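YfkN protein (Bacillus subtilis subsp. subtilis, PDB 3GVE) belongs to the calcineurin-like phosphoesterase family and carries a two-metal site, modelled with one manganese(II) ion and one magnesium ion. Local coordinates at residues D19-M24 / N62-Q67; Y27-D32 / G68-E73. All blocks are in the same frame, centred on the assembly; numbering follows the deposited sequence.

Interaction 1. Residues D19-M24 / N62-Q67. With MN (manganese (II) ion), chain C; MG (magnesium ion), chain D.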
ATOM      1  N   ASP A  19      -5.935   7.793   8.499  1.00  7.25           N
ATOM      2  CA  ASP A  19      -5.076   6.900   7.731  1.00  7.43           C
ATOM      3  C   ASP A  19      -4.106   7.666   6.813  1.00  7.71           C
ATOM      4  O   ASP A  19      -3.841   7.284   5.693  1.00  7.86           O
ATOM      5  CB  ASP A  19      -5.918   5.857   6.966  1.00  7.51           C
ATOM      6  CG  ASP A  19      -6.633   4.901   7.905  1.00  7.56           C
ATOM      7  OD1 ASP A  19      -6.046   3.847   8.231  1.00  8.70           O
ATOM      8  OD2 ASP A  19      -7.774   5.215   8.316  1.00  7.58           O
ATOM      9  N   ILE A  20      -3.467   8.730   7.336  0.50  8.02           N
ATOM     10  CA  ILE A  20      -2.529   9.585   6.591  0.50  8.37           C
ATOM     11  C   ILE A  20      -1.265   8.785   6.278  0.50  8.29           C
ATOM     12  O   ILE A  20      -0.658   8.978   5.218  0.50  8.97           O
ATOM     13  CB  ILE A  20      -2.229  10.874   7.418  0.50  8.77           C
ATOM     14  CG1 ILE A  20      -3.418  11.790   7.413  0.50 10.08           C
ATOM     15  CG2 ILE A  20      -1.033  11.589   6.844  0.50  9.54           C
ATOM     16  CD1 ILE A  20      -3.823  12.333   6.243  0.50 12.43           C
ATOM     17  N   HIS A  21      -0.883   7.910   7.189  1.00  8.29           N
ATOM     18  CA  HIS A  21       0.198   6.941   7.028  1.00  8.68           C
ATOM     19  C   HIS A  21       1.516   7.645   6.666  1.00  8.72           C
ATOM     20  O   HIS A  21       2.240   7.238   5.768  1.00  9.26           O
ATOM     21  CB  HIS A  21      -0.194   5.851   6.007  1.00  8.78           C
ATOM     22  CG  HIS A  21      -1.059   4.772   6.585  1.00  8.65           C
ATOM     23  ND1 HIS A  21      -0.594   3.876   7.517  1.00  9.40           N
ATOM     24  CD2 HIS A  21      -2.361   4.461   6.381  1.00  8.91           C
ATOM     25  CE1 HIS A  21      -1.569   3.051   7.852  1.00  9.53           C
ATOM     26  NE2 HIS A  21      -2.655   3.386   7.186  1.00  9.16           N
ATOM     27  N   ALA A  22       1.791   8.723   7.392  1.00  8.44           N
ATOM     28  CA  ALA A  22       3.074   9.462   7.314  1.00  8.77           C
ATOM     29  C   ALA A  22       3.307  10.181   5.989  1.00  8.60           C
ATOM     30  O   ALA A  22       4.387  10.678   5.727  1.00 10.14           O
ATOM     31  CB  ALA A  22       4.272   8.550   7.653  1.00  9.61           C
ATOM     32  N   ASN A  23       2.269  10.248   5.172  1.00  8.84           N
ATOM     33  CA  ASN A  23       2.329  11.012   3.923  1.00  9.01           C
ATOM     34  C   ASN A  23       2.110  12.510   4.172  1.00  9.30           C
ATOM     35  O   ASN A  23       1.020  13.029   4.005  1.00  9.75           O
ATOM     36  CB  ASN A  23       1.322  10.457   2.898  1.00  9.40           C
ATOM     37  CG  ASN A  23       1.606   9.007   2.526  1.00  9.61           C
ATOM     38  OD1 ASN A  23       0.835   8.109   2.821  1.00 12.25           O
ATOM     39  ND2 ASN A  23       2.714   8.785   1.903  1.00  9.34           N
HETATM   40  N   MSE A  24       3.189  13.173   4.569  1.00  9.52           N
HETATM   41  CA  MSE A  24       3.206  14.613   4.842  1.00  9.59           C
HETATM   42  C   MSE A  24       3.218  15.389   3.532  1.00  9.96           C
HETATM   43  O   MSE A  24       2.361  16.206   3.281  1.00 11.32           O
HETATM   44  CB  MSE A  24       4.432  14.978   5.681  1.00  9.68           C
HETATM   45  CG  MSE A  24       4.398  14.340   7.084  1.00 10.27           C
HETATM   46 SE   MSE A  24       2.966  14.990   8.223  0.75 11.80          SE
HETATM   47  CE  MSE A  24       1.727  13.447   8.022  1.00 11.03           C
ATOM     48  N   ASN A  62      -7.749  10.760  12.983  1.00  6.73           N
ATOM     49  CA  ASN A  62      -8.283   9.465  13.391  1.00  7.43           C
ATOM     50  C   ASN A  62      -7.312   8.284  13.463  1.00  7.50           C
ATOM     51  O   ASN A  62      -7.751   7.150  13.563  1.00  8.11           O
ATOM     52  CB  ASN A  62      -9.473   9.105  12.494  1.00  8.03           C
ATOM     53  CG  ASN A  62     -10.502   8.230  13.208  1.00  8.24           C
ATOM     54  OD1 ASN A  62     -10.808   8.445  14.374  1.00  9.61           O
ATOM     55  ND2 ASN A  62     -11.054   7.246  12.481  1.00  8.75           N
ATOM     56  N   GLY A  63      -6.006   8.559  13.439  1.00  7.85           N
ATOM     57  CA  GLY A  63      -5.010   7.511  13.612  1.00  8.27           C
ATOM     58  C   GLY A  63      -4.505   6.880  12.320  1.00  7.61           C
ATOM     59  O   GLY A  63      -4.896   7.272  11.234  1.00  7.90           O
ATOM     60  N   ASP A  64      -3.627   5.889  12.461  1.00  7.53           N
ATOM     61  CA  ASP A  64      -2.782   5.373  11.357  1.00  7.97           C
ATOM     62  C   ASP A  64      -2.066   6.567  10.694  1.00  7.85           C
ATOM     63  O   ASP A  64      -2.142   6.794   9.492  1.00  8.67           O
ATOM     64  CB  ASP A  64      -3.583   4.530  10.345  1.00  7.65           C
ATOM     65  CG  ASP A  64      -3.617   3.062  10.704  1.00  7.76           C
ATOM     66  OD1 ASP A  64      -3.237   2.732  11.846  1.00  8.81           O
ATOM     67  OD2 ASP A  64      -4.055   2.269   9.839  1.00  8.50           O
ATOM     68  N   LEU A  65      -1.377   7.324  11.538  1.00  7.92           N
ATOM     69  CA  LEU A  65      -0.767   8.609  11.199  1.00  8.12           C
ATOM     70  C   LEU A  65       0.763   8.571  11.061  1.00  8.29           C
ATOM     71  O   LEU A  65       1.306   9.139  10.135  1.00  9.13           O
ATOM     72  CB  LEU A  65      -1.157   9.637  12.265  1.00  8.68           C
ATOM     73  CG  LEU A  65      -0.420  10.977  12.212  1.00  8.58           C
ATOM     74  CD1 LEU A  65      -0.823  11.746  10.979  1.00  9.33           C
ATOM     75  CD2 LEU A  65      -0.715  11.797  13.496  1.00  9.60           C
ATOM     76  N   ILE A  66       1.438   7.915  11.995  1.00  8.83           N
ATOM     77  CA  ILE A  66       2.881   8.047  12.120  1.00  9.29           C
ATOM     78  C   ILE A  66       3.699   6.974  11.416  1.00  9.82           C
ATOM     79  O   ILE A  66       4.920   7.029  11.425  1.00 11.24           O
ATOM     80  CB  ILE A  66       3.302   8.107  13.612  1.00 10.04           C
ATOM     81  CG1 ILE A  66       3.128   6.735  14.287  1.00 10.41           C
ATOM     82  CG2 ILE A  66       2.542   9.213  14.336  1.00 11.51           C
ATOM     83  CD1 ILE A  66       3.625   6.685  15.733  1.00 11.69           C
ATOM     84  N   GLN A  67       3.030   6.005  10.812  1.00  9.51           N
ATOM     85  CA  GLN A  67       3.692   4.862  10.190  1.00  9.87           C
ATOM     86  C   GLN A  67       3.142   4.617   8.798  1.00 10.03           C
ATOM     87  O   GLN A  67       1.980   4.846   8.540  1.00 10.74           O
ATOM     88  CB  GLN A  67       3.443   3.616  11.045  1.00 11.04           C
ATOM     89  CG  GLN A  67       4.243   2.386  10.614  1.00 12.02           C
ATOM     90  CD  GLN A  67       3.635   1.597   9.450  1.00 12.36           C
ATOM     91  OE1 GLN A  67       4.332   0.840   8.780  1.00 15.90           O
ATOM     92  NE2 GLN A  67       2.363   1.744   9.238  1.00 11.68           N
TER
HETATM   93 MN    MN C 402      -4.597   2.372   7.632  1.00  9.50          MN
HETATM   94 MG    MG D 403      -5.861   0.868  10.639  1.00  8.74          MG
HETATM   95  O   HOH W   1      -4.011   9.760  10.044  1.00  9.22           O
HETATM   96  O   HOH W   2      -5.957   0.736   8.204  1.00  9.99           O
HETATM   97  O   HOH W   3      -3.390   0.526   7.209  1.00 11.75           O
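D19 to A22 runs beside G63 to Q67, with D19 level with D64 and H21 with L65. Neither segment is regular helix or strand, yet three main-chain bonds tie them in order: D19 N to G63 O (3.0 Å), H21 N to D64 O (2.9 Å), and a weak one from A22 N to L65 O. I20 N lacks a good angle to D64 O; a water accepts from it and donates to G63 O. From I20 the chain folds through a type I' turn to N23.

This backbone brings together the metal-binding D-x-H and G-D motifs of the calcineurin-like metallophosphoesterases. D19 OD1, H21 NE2 and D64 OD2 all bind manganese, with H251 and two waters completing six ligands. D64 OD2 is the bridge, 2.3 Å from manganese and 2.4 Å from magnesium; one of the waters bridges too, and N108, H216 and H249 supply the other magnesium ligands. The D19 and D64 side chains lie side by side, pointing the same way, with their carboxylate planes 87° apart. Their second oxygens are held by backbone N-H groups, D19 OD2 by H249 and D64 OD1 by H109.

The other ring nitrogen of H21, ND1, donates to Q67 O (2.9 Å), which lies close to the ring plane; the N-H...O angle is 149°. That bond makes Q67 a second-shell residue for manganese, fixing how the imidazole is turned, while D64 O sits 3.7 Å above the ring centre. Away from the metals, a chi2 of 68° places L65 CD1, which packs on I20 CB at 3.9 Å, and CE of selenomethionine M24 touches the same L65 CD1 more loosely, at 4.3 Å.

Interaction 2. Residues Y27-D32 / G68-E73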
ATOM      1  N   TYR A  27       4.209  13.153  -2.109  1.00 12.34           N
ATOM      2  CA  TYR A  27       5.460  12.548  -2.569  1.00 11.99           C
ATOM      3  C   TYR A  27       5.482  11.036  -2.372  1.00 11.96           C
ATOM      4  O   TYR A  27       5.143  10.530  -1.314  1.00 12.35           O
ATOM      5  CB  TYR A  27       6.642  13.185  -1.825  1.00 12.12           C
ATOM      6  CG  TYR A  27       7.956  13.053  -2.571  1.00 12.71           C
ATOM      7  CD1 TYR A  27       8.319  13.979  -3.543  1.00 12.72           C
ATOM      8  CD2 TYR A  27       8.812  11.993  -2.326  1.00 12.76           C
ATOM      9  CE1 TYR A  27       9.504  13.852  -4.232  1.00 13.46           C
ATOM     10  CE2 TYR A  27      10.013  11.873  -3.011  1.00 13.01           C
ATOM     11  CZ  TYR A  27      10.334  12.809  -3.959  1.00 13.58           C
ATOM     12  OH  TYR A  27      11.505  12.703  -4.676  1.00 16.00           O
ATOM     13  N   ASP A  28       5.907  10.332  -3.414  1.00 11.58           N
ATOM     14  CA  ASP A  28       6.097   8.892  -3.401  1.00 13.22           C
ATOM     15  C   ASP A  28       7.587   8.618  -3.202  1.00 12.84           C
ATOM     16  O   ASP A  28       8.383   8.819  -4.108  1.00 12.88           O
ATOM     17  CB  ASP A  28       5.601   8.308  -4.745  1.00 15.12           C
ATOM     18  CG  ASP A  28       5.881   6.824  -4.897  1.00 19.27           C
ATOM     19  OD1 ASP A  28       6.330   6.189  -3.962  1.00 20.75           O
ATOM     20  OD2 ASP A  28       5.644   6.305  -5.992  1.00 21.49           O
ATOM     21  N   TYR A  29       7.969   8.172  -2.017  1.00 12.72           N
ATOM     22  CA  TYR A  29       9.377   7.911  -1.726  1.00 12.79           C
ATOM     23  C   TYR A  29       9.923   6.686  -2.453  1.00 14.80           C
ATOM     24  O   TYR A  29      11.124   6.565  -2.602  1.00 17.01           O
ATOM     25  CB  TYR A  29       9.644   7.747  -0.219  1.00 12.00           C
ATOM     26  CG  TYR A  29       9.435   9.019   0.594  1.00 11.49           C
ATOM     27  CD1 TYR A  29      10.343  10.069   0.531  1.00 11.74           C
ATOM     28  CD2 TYR A  29       8.314   9.169   1.404  1.00 11.35           C
ATOM     29  CE1 TYR A  29      10.141  11.222   1.247  1.00 12.05           C
ATOM     30  CE2 TYR A  29       8.116  10.314   2.124  1.00 11.99           C
ATOM     31  CZ  TYR A  29       9.031  11.340   2.043  1.00 12.08           C
ATOM     32  OH  TYR A  29       8.832  12.494   2.754  1.00 12.60           O
ATOM     33  N   TYR A  30       9.043   5.779  -2.855  1.00 15.34           N
ATOM     34  CA  TYR A  30       9.466   4.554  -3.540  1.00 16.95           C
ATOM     35  C   TYR A  30       9.828   4.829  -4.991  1.00 17.27           C
ATOM     36  O   TYR A  30      10.937   4.504  -5.379  1.00 18.46           O
ATOM     37  CB  TYR A  30       8.401   3.460  -3.440  1.00 18.26           C
ATOM     38  CG  TYR A  30       7.834   3.332  -2.046  1.00 19.50           C
ATOM     39  CD1 TYR A  30       6.590   3.816  -1.763  1.00 20.39           C
ATOM     40  CD2 TYR A  30       8.555   2.739  -1.019  1.00 21.20           C
ATOM     41  CE1 TYR A  30       6.062   3.729  -0.493  1.00 20.48           C
ATOM     42  CE2 TYR A  30       8.029   2.649   0.264  1.00 21.33           C
ATOM     43  CZ  TYR A  30       6.780   3.144   0.507  1.00 20.07           C
ATOM     44  OH  TYR A  30       6.224   3.062   1.754  1.00 21.41           O
ATOM     45  N   SER A  31       9.023   5.534  -5.775  0.50 17.66           N
ATOM     46  CA  SER A  31       9.426   5.932  -7.112  0.50 19.02           C
ATOM     47  C   SER A  31      10.340   7.163  -7.076  0.50 17.67           C
ATOM     48  O   SER A  31      10.990   7.503  -8.043  0.50 18.25           O
ATOM     49  CB  SER A  31       8.190   6.185  -7.943  0.50 22.85           C
ATOM     50  OG  SER A  31       7.487   7.271  -7.436  0.50 25.54           O
ATOM     51  N   ASP A  32      10.450   7.854  -5.923  1.00 16.85           N
ATOM     52  CA  ASP A  32      11.228   9.052  -5.657  1.00 17.07           C
ATOM     53  C   ASP A  32      10.749  10.163  -6.566  1.00 15.96           C
ATOM     54  O   ASP A  32      11.512  10.769  -7.296  1.00 17.18           O
ATOM     55  CB  ASP A  32      12.730   8.785  -5.819  1.00 18.98           C
ATOM     56  CG  ASP A  32      13.600   9.737  -5.017  1.00 21.26           C
ATOM     57  OD1 ASP A  32      13.116  10.753  -4.513  1.00 19.60           O
ATOM     58  OD2 ASP A  32      14.798   9.433  -4.888  1.00 24.42           O
ATOM     59  N   GLY A  68       3.996   4.140   7.909  1.00 10.05           N
ATOM     60  CA  GLY A  68       3.546   3.652   6.619  1.00 11.72           C
ATOM     61  C   GLY A  68       4.484   3.872   5.449  1.00 12.35           C
ATOM     62  O   GLY A  68       4.437   3.157   4.470  1.00 14.55           O
ATOM     63  N   ASN A  69       5.329   4.887   5.550  1.00 11.57           N
ATOM     64  CA  ASN A  69       6.270   5.210   4.474  1.00 11.75           C
ATOM     65  C   ASN A  69       7.680   5.465   5.018  1.00 12.01           C
ATOM     66  O   ASN A  69       7.889   5.365   6.199  1.00 12.03           O
ATOM     67  CB  ASN A  69       5.738   6.337   3.570  1.00 11.97           C
ATOM     68  CG  ASN A  69       5.752   7.716   4.228  1.00 11.19           C
ATOM     69  OD1 ASN A  69       5.169   8.667   3.712  1.00 13.58           O
ATOM     70  ND2 ASN A  69       6.438   7.833   5.325  1.00 10.20           N
ATOM     71  N   PRO A  70       8.649   5.786   4.164  1.00 12.07           N
ATOM     72  CA  PRO A  70      10.017   5.989   4.661  1.00 11.91           C
ATOM     73  C   PRO A  70      10.210   7.202   5.581  1.00 11.46           C
ATOM     74  O   PRO A  70      11.159   7.207   6.325  1.00 12.19           O
ATOM     75  CB  PRO A  70      10.838   6.114   3.369  1.00 12.86           C
ATOM     76  CG  PRO A  70      10.105   5.230   2.427  1.00 13.15           C
ATOM     77  CD  PRO A  70       8.647   5.504   2.716  1.00 13.10           C
ATOM     78  N   LEU A  71       9.319   8.184   5.546  1.00 11.06           N
ATOM     79  CA  LEU A  71       9.407   9.302   6.481  1.00 10.70           C
ATOM     80  C   LEU A  71       9.125   8.824   7.908  1.00 10.24           C
ATOM     81  O   LEU A  71       9.813   9.202   8.832  1.00 11.00           O
ATOM     82  CB  LEU A  71       8.468  10.444   6.073  1.00 10.66           C
ATOM     83  CG  LEU A  71       8.593  11.685   6.958  1.00 11.65           C
ATOM     84  CD1 LEU A  71       8.436  12.974   6.154  1.00 12.27           C
ATOM     85  CD2 LEU A  71       7.648  11.647   8.146  1.00 12.10           C
ATOM     86  N   GLY A  72       8.136   7.953   8.062  1.00 10.11           N
ATOM     87  CA  GLY A  72       7.861   7.354   9.354  1.00 10.48           C
ATOM     88  C   GLY A  72       9.020   6.496   9.834  1.00 10.72           C
ATOM     89  O   GLY A  72       9.333   6.475  11.011  1.00 10.95           O
ATOM     90  N   GLU A  73       9.645   5.782   8.900  1.00 10.33           N
ATOM     91  CA  GLU A  73      10.829   4.959   9.193  1.00 11.97           C
ATOM     92  C   GLU A  73      12.003   5.835   9.610  1.00 11.90           C
ATOM     93  O   GLU A  73      12.714   5.529  10.536  1.00 12.37           O
ATOM     94  CB  GLU A  73      11.275   4.194   7.951  1.00 14.63           C
ATOM     95  CG  GLU A  73      10.436   3.053   7.564  1.00 17.60           C
ATOM     96  CD  GLU A  73      10.839   2.509   6.183  1.00 22.65           C
ATOM     97  OE1 GLU A  73      10.000   1.843   5.579  1.00 24.53           O
ATOM     98  OE2 GLU A  73      11.972   2.773   5.694  1.00 25.22           O
TER
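Y29 and Y30 both pack on P70, the first residue of helix 70-85, and the contact is mainly apolar. The Y29 side chain and the proline ring slide past each other in opposite directions, bringing Y29 CB to 3.7 Å from P70 CG. Farther out along the same tyrosine, CE2 lies 4.0 Å from L71 CB, and the hydroxyl oxygen reaches L71 CD1. Y30 comes in with its phenol end: its CZ is 3.7 Å from P70 CD, and its OH also rests against N69 CA at 3.5 Å.

Across the contact, the N69 amide stands at the edge of the Y29 ring, the two planes 85° apart; within 27-32, Y27 CD2 lies over one face of that ring, toward the rim. N69 occupies the N-cap position of the helix.

Hydrogen bonds work within the 27-32 turn. D28 OD1 accepts from Y30 N at 3.0 Å, from above the carboxylate plane, making an Asx turn that sets the backbone from which the tyrosines project. The hydroxyl of Y27 donates to D32 OD1.

Helix 322-340 packs alongside both segments: H332 bonds the Y29 hydroxyl, R340 forms a salt bridge with D32, and V339 touches P70. The turn itself joins the short antiparallel strands 27-28 and 33-34, and its S31 and D32 pack on L253 and E258 of the second subunit.

Both interactions pair the chain that follows strand 9-17 with the chain that follows strand 57-61, so 62-67 runs straight on into 68-73, and 19-24 leads to 27-32 after two residues. Both are buried contacts, but interaction 1 lies in the interior, its centre about 10 Å from the centre of the chain, and interaction 2 nearer the surface, at about 21 Å. The chemistry of interaction 1 is mainly polar: backbone bonds, carboxylates, imidazole and shared metals. In interaction 2 two tyrosines pack on the start of helix 70-85, with exposed Y30 at its margin. N69 joins the two, touching A22 and N23 as well as Y29, and A22 CB approaches G72 N.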